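Side-chain contacts in D-aminopeptidase (Bacillus subtilis, PDB 1HI9), which hydrolyses N-terminal residues from peptides containing D-amino acids, working as a zinc-dependent, self-compartmentalizing homodecamer whose central chamber holds the active sites: residues A[7-12]-A[26-31]; A[13-16]-A[20-23]; A[32-37]-A[188-193]; A[54-59]-A[64-69]. All coordinates share one frame; numbering follows the deposited sequence.

Contact 1 of 4, residues A[7-12]-A[26-31]. With ZN (zinc ion), chain G; ZN (zinc ion), chain F.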
loop_
_atom_site.group_PDB
_atom_site.type_symbol
_atom_site.label_atom_id
_atom_site.label_comp_id
_atom_site.label_asym_id
_atom_site.label_seq_id
_atom_site.Cartn_x
_atom_site.Cartn_y
_atom_site.Cartn_z
ATOM N N VAL A 7 18.129 -27.895 -14.963
ATOM C CA VAL A 7 17.758 -27.855 -13.556
ATOM C C VAL A 7 16.479 -27.079 -13.260
ATOM O O VAL A 7 16.404 -25.871 -13.492
ATOM C CB VAL A 7 18.889 -27.244 -12.692
ATOM C CG1 VAL A 7 18.601 -27.492 -11.216
ATOM C CG2 VAL A 7 20.231 -27.840 -13.086
ATOM N N ASP A 8 15.480 -27.789 -12.739
ATOM C CA ASP A 8 14.207 -27.192 -12.357
ATOM C C ASP A 8 14.261 -27.026 -10.835
ATOM O O ASP A 8 15.255 -27.399 -10.205
ATOM C CB ASP A 8 13.050 -28.117 -12.748
ATOM C CG ASP A 8 11.784 -27.357 -13.086
ATOM O OD1 ASP A 8 11.740 -26.131 -12.871
ATOM O OD2 ASP A 8 10.825 -27.989 -13.568
ATOM N N MET A 9 13.201 -26.486 -10.239
ATOM C CA MET A 9 13.193 -26.268 -8.785
ATOM C C MET A 9 12.241 -27.094 -7.931
ATOM O O MET A 9 12.608 -27.509 -6.837
ATOM C CB MET A 9 12.899 -24.801 -8.478
ATOM C CG MET A 9 14.091 -24.016 -8.001
ATOM S SD MET A 9 13.611 -22.420 -7.392
ATOM C CE MET A 9 14.295 -22.456 -5.773
ATOM N N GLU A 10 11.015 -27.301 -8.407
ATOM C CA GLU A 10 10.017 -28.025 -7.629
ATOM C C GLU A 10 10.476 -29.380 -7.113
ATOM O O GLU A 10 10.060 -29.815 -6.040
ATOM C CB GLU A 10 8.730 -28.201 -8.432
ATOM C CG GLU A 10 7.965 -26.911 -8.683
ATOM C CD GLU A 10 8.522 -26.105 -9.842
ATOM O OE1 GLU A 10 9.529 -26.536 -10.437
ATOM O OE2 GLU A 10 7.946 -25.042 -10.163
ATOM N N GLY A 11 11.331 -30.041 -7.877
ATOM C CA GLY A 11 11.819 -31.339 -7.474
ATOM C C GLY A 11 13.080 -31.302 -6.636
ATOM O O GLY A 11 13.567 -32.344 -6.216
ATOM N N ILE A 12 13.626 -30.115 -6.384
ATOM C CA ILE A 12 14.831 -30.014 -5.576
ATOM C C ILE A 12 14.545 -30.588 -4.199
ATOM O O ILE A 12 13.414 -30.521 -3.692
ATOM C CB ILE A 12 15.298 -28.562 -5.435
ATOM C CG1 ILE A 12 15.759 -28.045 -6.791
ATOM C CG2 ILE A 12 16.422 -28.466 -4.427
ATOM C CD1 ILE A 12 16.881 -28.844 -7.410
ATOM N N ARG A 26 8.695 -15.761 0.763
ATOM C CA ARG A 26 9.575 -15.862 1.931
ATOM C C ARG A 26 10.729 -16.858 1.955
ATOM O O ARG A 26 11.806 -16.539 2.460
ATOM C CB ARG A 26 8.705 -16.055 3.188
ATOM C CG ARG A 26 9.388 -16.716 4.400
ATOM C CD ARG A 26 8.417 -16.734 5.592
ATOM N NE ARG A 26 7.067 -17.088 5.136
ATOM C CZ ARG A 26 6.520 -18.302 5.209
ATOM N NH1 ARG A 26 7.200 -19.311 5.746
ATOM N NH2 ARG A 26 5.300 -18.502 4.711
ATOM N N ASN A 27 10.532 -18.053 1.414
ATOM C CA ASN A 27 11.611 -19.031 1.457
ATOM C C ASN A 27 12.386 -19.215 0.177
ATOM O O ASN A 27 13.191 -20.144 0.056
ATOM C CB ASN A 27 11.072 -20.370 1.948
ATOM C CG ASN A 27 10.590 -20.294 3.381
ATOM O OD1 ASN A 27 11.316 -19.812 4.258
ATOM N ND2 ASN A 27 9.367 -20.767 3.632
ATOM N N TYR A 28 12.164 -18.314 -0.776
ATOM C CA TYR A 28 12.840 -18.397 -2.070
ATOM C C TYR A 28 14.372 -18.357 -1.993
ATOM O O TYR A 28 15.045 -19.185 -2.617
ATOM C CB TYR A 28 12.353 -17.279 -2.995
ATOM C CG TYR A 28 13.059 -17.274 -4.332
ATOM C CD1 TYR A 28 12.877 -18.317 -5.247
ATOM C CD2 TYR A 28 13.940 -16.246 -4.670
ATOM C CE1 TYR A 28 13.559 -18.331 -6.463
ATOM C CE2 TYR A 28 14.625 -16.256 -5.876
ATOM C CZ TYR A 28 14.435 -17.294 -6.768
ATOM O OH TYR A 28 15.118 -17.302 -7.959
ATOM N N GLU A 29 14.918 -17.399 -1.244
ATOM C CA GLU A 29 16.370 -17.274 -1.133
ATOM C C GLU A 29 17.035 -18.545 -0.604
ATOM O O GLU A 29 18.121 -18.915 -1.054
ATOM C CB GLU A 29 16.747 -16.061 -0.269
ATOM C CG GLU A 29 16.524 -14.723 -0.957
ATOM C CD GLU A 29 17.147 -13.556 -0.201
ATOM O OE1 GLU A 29 18.381 -13.581 0.048
ATOM O OE2 GLU A 29 16.402 -12.608 0.139
ATOM N N ARG A 30 16.386 -19.220 0.341
ATOM C CA ARG A 30 16.930 -20.468 0.863
ATOM C C ARG A 30 16.809 -21.520 -0.226
ATOM O O ARG A 30 17.699 -22.350 -0.405
ATOM C CB ARG A 30 16.147 -20.935 2.087
ATOM C CG ARG A 30 16.348 -20.092 3.333
ATOM C CD ARG A 30 15.267 -20.415 4.357
ATOM N NE ARG A 30 15.250 -21.827 4.709
ATOM C CZ ARG A 30 14.183 -22.473 5.169
ATOM N NH1 ARG A 30 13.032 -21.835 5.330
ATOM N NH2 ARG A 30 14.271 -23.764 5.476
ATOM N N GLY A 31 15.696 -21.473 -0.952
ATOM C CA GLY A 31 15.460 -22.420 -2.023
ATOM C C GLY A 31 16.518 -22.407 -3.109
ATOM O O GLY A 31 17.024 -23.461 -3.483
HETATM ZN ZN ZN G . 9.721 -25.222 -12.304
HETATM ZN ZN ZN F . 8.887 -27.707 -14.041
HETATM O O HOH W 1 8.240 -25.727 -14.315
#
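Met9 and Tyr28 meet with their side chains crossed at about a right angle. SD of Met9 makes the nearest approach to the ring: it lies 4.2 Å from CE1 of Tyr28 and 5.5 Å from the ring centroid, on a line 72° off the ring normal, so this Met-aromatic contact is oblique. The methionine chain runs straight through chi2, and the bend at chi3 (125°) lays the methyl on the helix backbone, where CE of Met9 stands 3.5 Å from C of Gly31. Gly31 offers no side chain at this point, and the methyl packs directly against the main chain. At its other end the tyrosine is held by a hydrogen bond from OH to OD1 of Asn65.

Met9 opens a type I turn, closed by the bond from N of Ile12 to O of Met9 (2.8 Å), that follows strand 2-7 at its C-terminal end, the usual place for an active site in a parallel alpha/beta sheet. The residues flanking Met9 are zinc ligands. Asp8 bridges the two metals, OD1 at 2.3 Å from one zinc ion and OD2 at 2.0 Å from the other, and Glu10 binds the first of these through OE1 at 2.3 Å, with OE2 more distant at 2.8 Å. A water lies between the two ions, bonded to both. His60 completes the protein ligands of the first zinc, His104 and Glu133 those of the second.

Contact 2 of 4, residues A[13-16]-A[20-23]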
loop_
_atom_site.group_PDB
_atom_site.type_symbol
_atom_site.label_atom_id
_atom_site.label_comp_id
_atom_site.label_asym_id
_atom_site.label_seq_id
_atom_site.Cartn_x
_atom_site.Cartn_y
_atom_site.Cartn_z
ATOM N N SER A 13 15.577 -31.146 -3.586
ATOM C CA SER A 13 15.401 -31.769 -2.286
ATOM C C SER A 13 15.094 -30.780 -1.174
ATOM O O SER A 13 15.538 -29.640 -1.212
ATOM C CB SER A 13 16.636 -32.586 -1.935
ATOM O OG SER A 13 17.782 -31.778 -1.986
ATOM N N GLY A 14 14.308 -31.228 -0.200
ATOM C CA GLY A 14 13.952 -30.388 0.926
ATOM C C GLY A 14 12.837 -29.381 0.691
ATOM O O GLY A 14 12.240 -28.895 1.651
ATOM N N LEU A 15 12.541 -29.064 -0.565
ATOM C CA LEU A 15 11.497 -28.084 -0.867
ATOM C C LEU A 15 10.085 -28.704 -0.894
ATOM O O LEU A 15 9.769 -29.519 -1.750
ATOM C CB LEU A 15 11.809 -27.397 -2.205
ATOM C CG LEU A 15 13.284 -27.030 -2.436
ATOM C CD1 LEU A 15 13.409 -26.147 -3.678
ATOM C CD2 LEU A 15 13.849 -26.313 -1.214
ATOM N N PRO A 16 9.223 -28.314 0.053
ATOM C CA PRO A 16 7.857 -28.838 0.134
ATOM C C PRO A 16 6.778 -28.070 -0.610
ATOM O O PRO A 16 5.818 -28.666 -1.099
ATOM C CB PRO A 16 7.590 -28.839 1.628
ATOM C CG PRO A 16 8.263 -27.569 2.051
ATOM C CD PRO A 16 9.590 -27.619 1.298
ATOM N N PHE A 20 9.230 -21.825 -1.457
ATOM C CA PHE A 20 10.640 -22.056 -1.728
ATOM C C PHE A 20 11.005 -21.885 -3.216
ATOM O O PHE A 20 12.183 -21.826 -3.553
ATOM C CB PHE A 20 11.059 -23.475 -1.304
ATOM C CG PHE A 20 11.082 -23.706 0.182
ATOM C CD1 PHE A 20 9.903 -23.900 0.885
ATOM C CD2 PHE A 20 12.291 -23.738 0.878
ATOM C CE1 PHE A 20 9.915 -24.123 2.251
ATOM C CE2 PHE A 20 12.313 -23.961 2.253
ATOM C CZ PHE A 20 11.120 -24.153 2.936
ATOM N N VAL A 21 10.021 -21.814 -4.108
ATOM C CA VAL A 21 10.328 -21.694 -5.536
ATOM C C VAL A 21 9.795 -20.435 -6.206
ATOM O O VAL A 21 10.135 -20.146 -7.343
ATOM C CB VAL A 21 9.790 -22.914 -6.331
ATOM C CG1 VAL A 21 10.174 -24.199 -5.621
ATOM C CG2 VAL A 21 8.282 -22.818 -6.487
ATOM N N ASP A 22 8.954 -19.692 -5.508
ATOM C CA ASP A 22 8.382 -18.473 -6.067
ATOM C C ASP A 22 9.296 -17.315 -5.657
ATOM O O ASP A 22 9.386 -17.007 -4.472
ATOM C CB ASP A 22 6.978 -18.278 -5.497
ATOM C CG ASP A 22 6.211 -17.174 -6.182
ATOM O OD1 ASP A 22 6.775 -16.067 -6.354
ATOM O OD2 ASP A 22 5.033 -17.415 -6.532
ATOM N N SER A 23 9.969 -16.684 -6.623
ATOM C CA SER A 23 10.884 -15.581 -6.319
ATOM C C SER A 23 10.262 -14.497 -5.442
ATOM O O SER A 23 10.969 -13.763 -4.748
ATOM C CB SER A 23 11.439 -14.955 -7.609
ATOM O OG SER A 23 10.399 -14.522 -8.475
#
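The ring of Phe20 carries Pro16 over one face: CD of Pro16 sits 3.6 Å above the ring plane, displaced toward the rim, and 4.0 Å from the centroid at 27° off the normal, a CH-pi contact. Its closest ring atom is CE1, with CG of Pro16 nearby. Leu15 reaches the ring obliquely, with CD2 of Leu15 3.7 Å from CD2 of Phe20. Because chi1 of Phe20 is -70°, with CG opposite the carbonyl carbon, the ring is brought up to the proline while CB remains against the leucine branch. The other methyl, CD1 of Leu15, turns to Val21 and lies 4.2 Å from its CG1.

Both segments lie in the loop between strand 2-7 and helix 28-48, just after the zinc ligands Asp8 and Glu10. Leu15 also packs on Ile34 of that helix, Phe20 on Arg30, and O of Val21 accepts a hydrogen bond from NE2 of zinc ligand His60. Replacing Phe20 with an alanine would probably cost Pro16 its CH-pi partner and open a gap beside the CD2 methyl of Leu15. The chemistry across the segments is entirely apolar, so they are joined by shape and burial, with directional bonding supplied by their surroundings.

Contact 3 of 4, residues A[32-37]-A[188-193]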
loop_
_atom_site.group_PDB
_atom_site.type_symbol
_atom_site.label_atom_id
_atom_site.label_comp_id
_atom_site.label_asym_id
_atom_site.label_seq_id
_atom_site.Cartn_x
_atom_site.Cartn_y
_atom_site.Cartn_z
ATOM N N ARG A 32 16.860 -21.228 -3.620
ATOM C CA ARG A 32 17.851 -21.159 -4.687
ATOM C C ARG A 32 19.243 -21.522 -4.196
ATOM O O ARG A 32 20.101 -21.927 -4.980
ATOM C CB ARG A 32 17.848 -19.779 -5.342
ATOM C CG ARG A 32 18.325 -18.647 -4.480
ATOM C CD ARG A 32 18.209 -17.333 -5.240
ATOM N NE ARG A 32 18.708 -16.217 -4.442
ATOM C CZ ARG A 32 18.593 -14.937 -4.777
ATOM N NH1 ARG A 32 17.984 -14.590 -5.911
ATOM N NH2 ARG A 32 19.089 -14.007 -3.967
ATOM N N LEU A 33 19.456 -21.403 -2.890
ATOM C CA LEU A 33 20.739 -21.754 -2.317
ATOM C C LEU A 33 20.835 -23.276 -2.363
ATOM O O LEU A 33 21.818 -23.845 -2.844
ATOM C CB LEU A 33 20.827 -21.266 -0.872
ATOM C CG LEU A 33 22.230 -20.899 -0.363
ATOM C CD1 LEU A 33 22.151 -20.617 1.127
ATOM C CD2 LEU A 33 23.222 -22.015 -0.633
ATOM N N ILE A 34 19.795 -23.937 -1.872
ATOM C CA ILE A 34 19.757 -25.396 -1.872
ATOM C C ILE A 34 19.826 -25.922 -3.311
ATOM O O ILE A 34 20.526 -26.896 -3.595
ATOM C CB ILE A 34 18.471 -25.889 -1.177
ATOM C CG1 ILE A 34 18.493 -25.424 0.281
ATOM C CG2 ILE A 34 18.354 -27.414 -1.274
ATOM C CD1 ILE A 34 17.167 -25.551 1.003
ATOM N N MET A 35 19.107 -25.260 -4.214
ATOM C CA MET A 35 19.083 -25.638 -5.624
ATOM C C MET A 35 20.475 -25.587 -6.250
ATOM O O MET A 35 20.877 -26.495 -6.969
ATOM C CB MET A 35 18.159 -24.703 -6.403
ATOM C CG MET A 35 18.139 -24.952 -7.907
ATOM S SD MET A 35 17.166 -23.719 -8.768
ATOM C CE MET A 35 16.973 -24.435 -10.365
ATOM N N THR A 36 21.197 -24.502 -5.989
ATOM C CA THR A 36 22.535 -24.346 -6.530
ATOM C C THR A 36 23.450 -25.436 -5.983
ATOM O O THR A 36 24.213 -26.051 -6.726
ATOM C CB THR A 36 23.104 -22.965 -6.187
ATOM O OG1 THR A 36 22.277 -21.961 -6.782
ATOM C CG2 THR A 36 24.530 -22.819 -6.716
ATOM N N GLU A 37 23.356 -25.696 -4.685
ATOM C CA GLU A 37 24.193 -26.720 -4.088
ATOM C C GLU A 37 23.849 -28.109 -4.596
ATOM O O GLU A 37 24.745 -28.929 -4.796
ATOM C CB GLU A 37 24.097 -26.645 -2.570
ATOM C CG GLU A 37 24.704 -25.354 -2.050
ATOM C CD GLU A 37 24.704 -25.260 -0.551
ATOM O OE1 GLU A 37 23.620 -25.419 0.058
ATOM O OE2 GLU A 37 25.791 -25.023 0.016
ATOM N N ALA A 188 22.683 -33.261 3.118
ATOM C CA ALA A 188 23.891 -34.061 2.953
ATOM C C ALA A 188 23.565 -35.458 2.439
ATOM O O ALA A 188 24.309 -36.016 1.640
ATOM C CB ALA A 188 24.635 -34.156 4.284
ATOM N N LYS A 189 22.449 -36.012 2.908
ATOM C CA LYS A 189 22.018 -37.351 2.523
ATOM C C LYS A 189 21.643 -37.389 1.042
ATOM O O LYS A 189 21.989 -38.321 0.323
ATOM C CB LYS A 189 20.819 -37.776 3.372
ATOM C CG LYS A 189 20.935 -39.157 3.996
ATOM C CD LYS A 189 19.703 -39.472 4.823
ATOM C CE LYS A 189 19.813 -40.819 5.512
ATOM N NZ LYS A 189 20.940 -40.844 6.485
ATOM N N ARG A 190 20.927 -36.367 0.599
ATOM C CA ARG A 190 20.513 -36.272 -0.788
ATOM C C ARG A 190 21.763 -36.124 -1.655
ATOM O O ARG A 190 21.807 -36.583 -2.799
ATOM C CB ARG A 190 19.639 -35.041 -0.977
ATOM C CG ARG A 190 20.478 -33.799 -1.206
ATOM C CD ARG A 190 19.899 -32.556 -0.583
ATOM N NE ARG A 190 20.804 -31.403 -0.701
ATOM C CZ ARG A 190 21.305 -30.935 -1.847
ATOM N NH1 ARG A 190 21.007 -31.522 -2.999
ATOM N NH2 ARG A 190 22.075 -29.851 -1.841
ATOM N N GLY A 191 22.768 -35.455 -1.096
ATOM C CA GLY A 191 24.015 -35.228 -1.801
ATOM C C GLY A 191 24.690 -36.528 -2.176
ATOM O O GLY A 191 25.163 -36.692 -3.301
ATOM N N ARG A 192 24.745 -37.454 -1.226
ATOM C CA ARG A 192 25.359 -38.748 -1.486
ATOM C C ARG A 192 24.554 -39.448 -2.566
ATOM O O ARG A 192 25.109 -39.920 -3.559
ATOM C CB ARG A 192 25.364 -39.604 -0.223
ATOM C CG ARG A 192 26.105 -38.996 0.942
ATOM C CD ARG A 192 25.997 -39.945 2.123
ATOM N NE ARG A 192 26.210 -39.224 3.351
ATOM C CZ ARG A 192 25.425 -39.117 4.420
ATOM N NH1 ARG A 192 24.238 -39.701 4.542
ATOM N NH2 ARG A 192 25.883 -38.363 5.399
ATOM N N LEU A 193 23.238 -39.500 -2.370
ATOM C CA LEU A 193 22.354 -40.134 -3.332
ATOM C C LEU A 193 22.623 -39.604 -4.736
ATOM O O LEU A 193 22.821 -40.377 -5.675
ATOM C CB LEU A 193 20.893 -39.889 -2.955
ATOM C CG LEU A 193 19.863 -40.508 -3.921
ATOM C CD1 LEU A 193 20.100 -42.017 -4.025
ATOM C CD2 LEU A 193 18.450 -40.226 -3.433
#
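Arg190 spans the gap between two helices by reaching toward the backbone of Ile34 and Glu37. Its chi1 of 85° sets CG between the backbone N and the carbonyl carbon, a bend at chi2 (-144°) directs the chain across to the facing helix, and chi4 (56°) turns the guanidinium at its end. NH2 of Arg190 arrives 3.7 Å from C of Glu37, which lies at the guanidinium edge near its plane, and 3.8 Å from O of Ile34, approached obliquely. These are packing distances, too long for a hydrogen bond to that carbonyl.

Glu37 contributes its CB, 3.9 Å from NH2 of Arg190. Beyond CG its chain is extended, and OE1 of Glu37 stays 5.1 Å from NH2 of Arg190, so the opposite charges may attract but do not form a salt bridge. The arginine's salt bridge runs instead from NH1 to OE1 of Glu38, the next residue. CG2, the nearest side-chain atom of Ile34, is 4.5 Å from NH2 of Arg190.

The CA atoms of Glu37 and Gly191 stand 8.8 Å apart. Helix 28-48, which leads from the metal-site loop toward strand 53-58, is thereby joined to helix 187-203, which follows strand 181-184 at one edge of the mixed sheet.

Contact 4 of 4, residues A[54-59]-A[64-69]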
loop_
_atom_site.group_PDB
_atom_site.type_symbol
_atom_site.label_atom_id
_atom_site.label_comp_id
_atom_site.label_asym_id
_atom_site.label_seq_id
_atom_site.Cartn_x
_atom_site.Cartn_y
_atom_site.Cartn_z
ATOM N N VAL A 54 30.403 -29.404 -18.741
ATOM C CA VAL A 54 29.085 -29.532 -18.133
ATOM C C VAL A 54 28.330 -28.224 -18.320
ATOM O O VAL A 54 28.662 -27.214 -17.702
ATOM C CB VAL A 54 29.171 -29.837 -16.632
ATOM C CG1 VAL A 54 27.774 -30.023 -16.067
ATOM C CG2 VAL A 54 30.005 -31.080 -16.400
ATOM N N LEU A 55 27.325 -28.252 -19.194
ATOM C CA LEU A 55 26.500 -27.085 -19.477
ATOM C C LEU A 55 25.284 -27.155 -18.565
ATOM O O LEU A 55 24.523 -28.128 -18.611
ATOM C CB LEU A 55 26.032 -27.096 -20.935
ATOM C CG LEU A 55 25.970 -25.760 -21.671
ATOM C CD1 LEU A 55 25.023 -25.884 -22.843
ATOM C CD2 LEU A 55 25.509 -24.663 -20.737
ATOM N N VAL A 56 25.101 -26.122 -17.747
ATOM C CA VAL A 56 23.985 -26.071 -16.809
ATOM C C VAL A 56 22.974 -25.005 -17.212
ATOM O O VAL A 56 23.281 -23.812 -17.224
ATOM C CB VAL A 56 24.480 -25.783 -15.372
ATOM C CG1 VAL A 56 23.322 -25.908 -14.379
ATOM C CG2 VAL A 56 25.603 -26.749 -15.013
ATOM N N ASN A 57 21.763 -25.453 -17.540
ATOM C CA ASN A 57 20.680 -24.571 -17.963
ATOM C C ASN A 57 19.621 -24.434 -16.867
ATOM O O ASN A 57 18.955 -25.409 -16.501
ATOM C CB ASN A 57 20.023 -25.123 -19.233
ATOM C CG ASN A 57 18.960 -24.196 -19.798
ATOM O OD1 ASN A 57 17.956 -24.642 -20.356
ATOM N ND2 ASN A 57 19.180 -22.904 -19.668
ATOM N N ASP A 58 19.471 -23.223 -16.341
ATOM C CA ASP A 58 18.481 -22.951 -15.306
ATOM C C ASP A 58 17.153 -23.089 -16.030
ATOM O O ASP A 58 16.872 -22.325 -16.960
ATOM C CB ASP A 58 18.649 -21.520 -14.785
ATOM C CG ASP A 58 17.862 -21.260 -13.518
ATOM O OD1 ASP A 58 16.698 -21.713 -13.439
ATOM O OD2 ASP A 58 18.402 -20.587 -12.610
ATOM N N SER A 59 16.332 -24.049 -15.605
ATOM C CA SER A 59 15.051 -24.296 -16.276
ATOM C C SER A 59 13.796 -23.991 -15.480
ATOM O O SER A 59 12.740 -24.541 -15.770
ATOM C CB SER A 59 14.993 -25.754 -16.735
ATOM O OG SER A 59 16.130 -26.076 -17.504
ATOM N N ASN A 64 16.558 -17.536 -13.416
ATOM C CA ASN A 64 17.635 -16.728 -12.863
ATOM C C ASN A 64 17.767 -17.106 -11.382
ATOM O O ASN A 64 18.085 -16.272 -10.520
ATOM C CB ASN A 64 17.327 -15.229 -13.022
ATOM C CG ASN A 64 15.971 -14.838 -12.452
ATOM O OD1 ASN A 64 15.339 -15.611 -11.719
ATOM N ND2 ASN A 64 15.523 -13.625 -12.772
ATOM N N ASN A 65 17.533 -18.390 -11.117
ATOM C CA ASN A 65 17.560 -18.958 -9.767
ATOM C C ASN A 65 18.936 -19.462 -9.336
ATOM O O ASN A 65 19.409 -19.148 -8.243
ATOM C CB ASN A 65 16.564 -20.116 -9.684
ATOM C CG ASN A 65 15.250 -19.795 -10.347
ATOM O OD1 ASN A 65 14.480 -18.988 -9.838
ATOM N ND2 ASN A 65 14.990 -20.413 -11.505
ATOM N N LEU A 66 19.567 -20.271 -10.180
ATOM C CA LEU A 66 20.892 -20.777 -9.853
ATOM C C LEU A 66 21.799 -19.574 -9.617
ATOM O O LEU A 66 21.790 -18.621 -10.396
ATOM C CB LEU A 66 21.428 -21.640 -10.993
ATOM C CG LEU A 66 20.716 -22.984 -11.147
ATOM C CD1 LEU A 66 21.205 -23.685 -12.398
ATOM C CD2 LEU A 66 20.960 -23.836 -9.914
ATOM N N MET A 67 22.573 -19.614 -8.539
ATOM C CA MET A 67 23.448 -18.493 -8.202
ATOM C C MET A 67 24.805 -18.627 -8.865
ATOM O O MET A 67 25.604 -19.492 -8.509
ATOM C CB MET A 67 23.586 -18.384 -6.685
ATOM C CG MET A 67 22.240 -18.364 -5.989
ATOM S SD MET A 67 22.306 -17.861 -4.293
ATOM C CE MET A 67 22.816 -19.349 -3.466
ATOM N N VAL A 68 25.062 -17.754 -9.831
ATOM C CA VAL A 68 26.306 -17.800 -10.585
ATOM C C VAL A 68 27.559 -17.700 -9.712
ATOM O O VAL A 68 28.589 -18.278 -10.043
ATOM C CB VAL A 68 26.319 -16.700 -11.674
ATOM C CG1 VAL A 68 26.387 -15.326 -11.028
ATOM C CG2 VAL A 68 27.486 -16.926 -12.618
ATOM N N GLU A 69 27.462 -16.991 -8.592
ATOM C CA GLU A 69 28.603 -16.840 -7.702
ATOM C C GLU A 69 28.859 -18.051 -6.799
ATOM O O GLU A 69 29.881 -18.112 -6.109
ATOM C CB GLU A 69 28.455 -15.573 -6.840
ATOM C CG GLU A 69 27.180 -15.502 -6.005
ATOM C CD GLU A 69 26.009 -14.866 -6.742
ATOM O OE1 GLU A 69 25.747 -13.654 -6.525
ATOM O OE2 GLU A 69 25.354 -15.575 -7.541
HETATM O O HOH W 2 20.570 -18.644 -13.019
#
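Strand 54-58 and the irregular segment 64-69 come closest at Asp58 and Leu66, whose CA atoms are 6.3 Å apart, the chain folding back over the strand end. The Asp58 carboxylate binds that returning chain. Its OD2 accepts a nearly straight bond from N of Leu66 (2.7 Å, 166°), met nearly along the C-O axis, and a weak, bent one from N of Asn65. The other oxygen, OD1 of Asp58, takes ND2 of Asn65 at 2.9 Å on its syn side, 18° out of the carboxylate plane. With chi1 at -168°, CG opposite the backbone N, Asp58 extends toward these donors. A water donates both to OD2 of Asp58 and to O of Leu66.

CG1 of Val56 packs on CD1 of Leu66 at 3.7 Å, the two chains crossing at about a right angle. An alanine in place of Asp58 would probably leave the backbone N-H groups of Asn65 and Leu66, and one N-H of the Asn65 side chain, without their acceptor. ND2 of Asn65 also binds O of His60, and OH of Tyr28 engages OD1 of Asn65. Such an aspartate at a strand end is consistent with a second-shell role, since the loop it holds carries the zinc ligand His60.

Overall arrangement
Contact 2 is nested in the loop closed by contact 1, their centres about 3 Å apart, and they meet where CE of Met9 packs on O of Phe20. Helix 28-48 then carries the chain from contact 1 to contact 3, whose centre is about 11 Å away; CG of Met9 and SD of Met35 touch between them. Contact 4 lies within the long loop that contact 3 closes, tied to it by a probable hydrogen bond of 2.9 Å between OG1 of Thr36 and N of Met67. The zinc site sits beside contacts 1, 2 and 4: contact 1 supplies ligands, whereas the side chains of Val21 and Asn65 come within about 6 and 7 Å of a zinc ion.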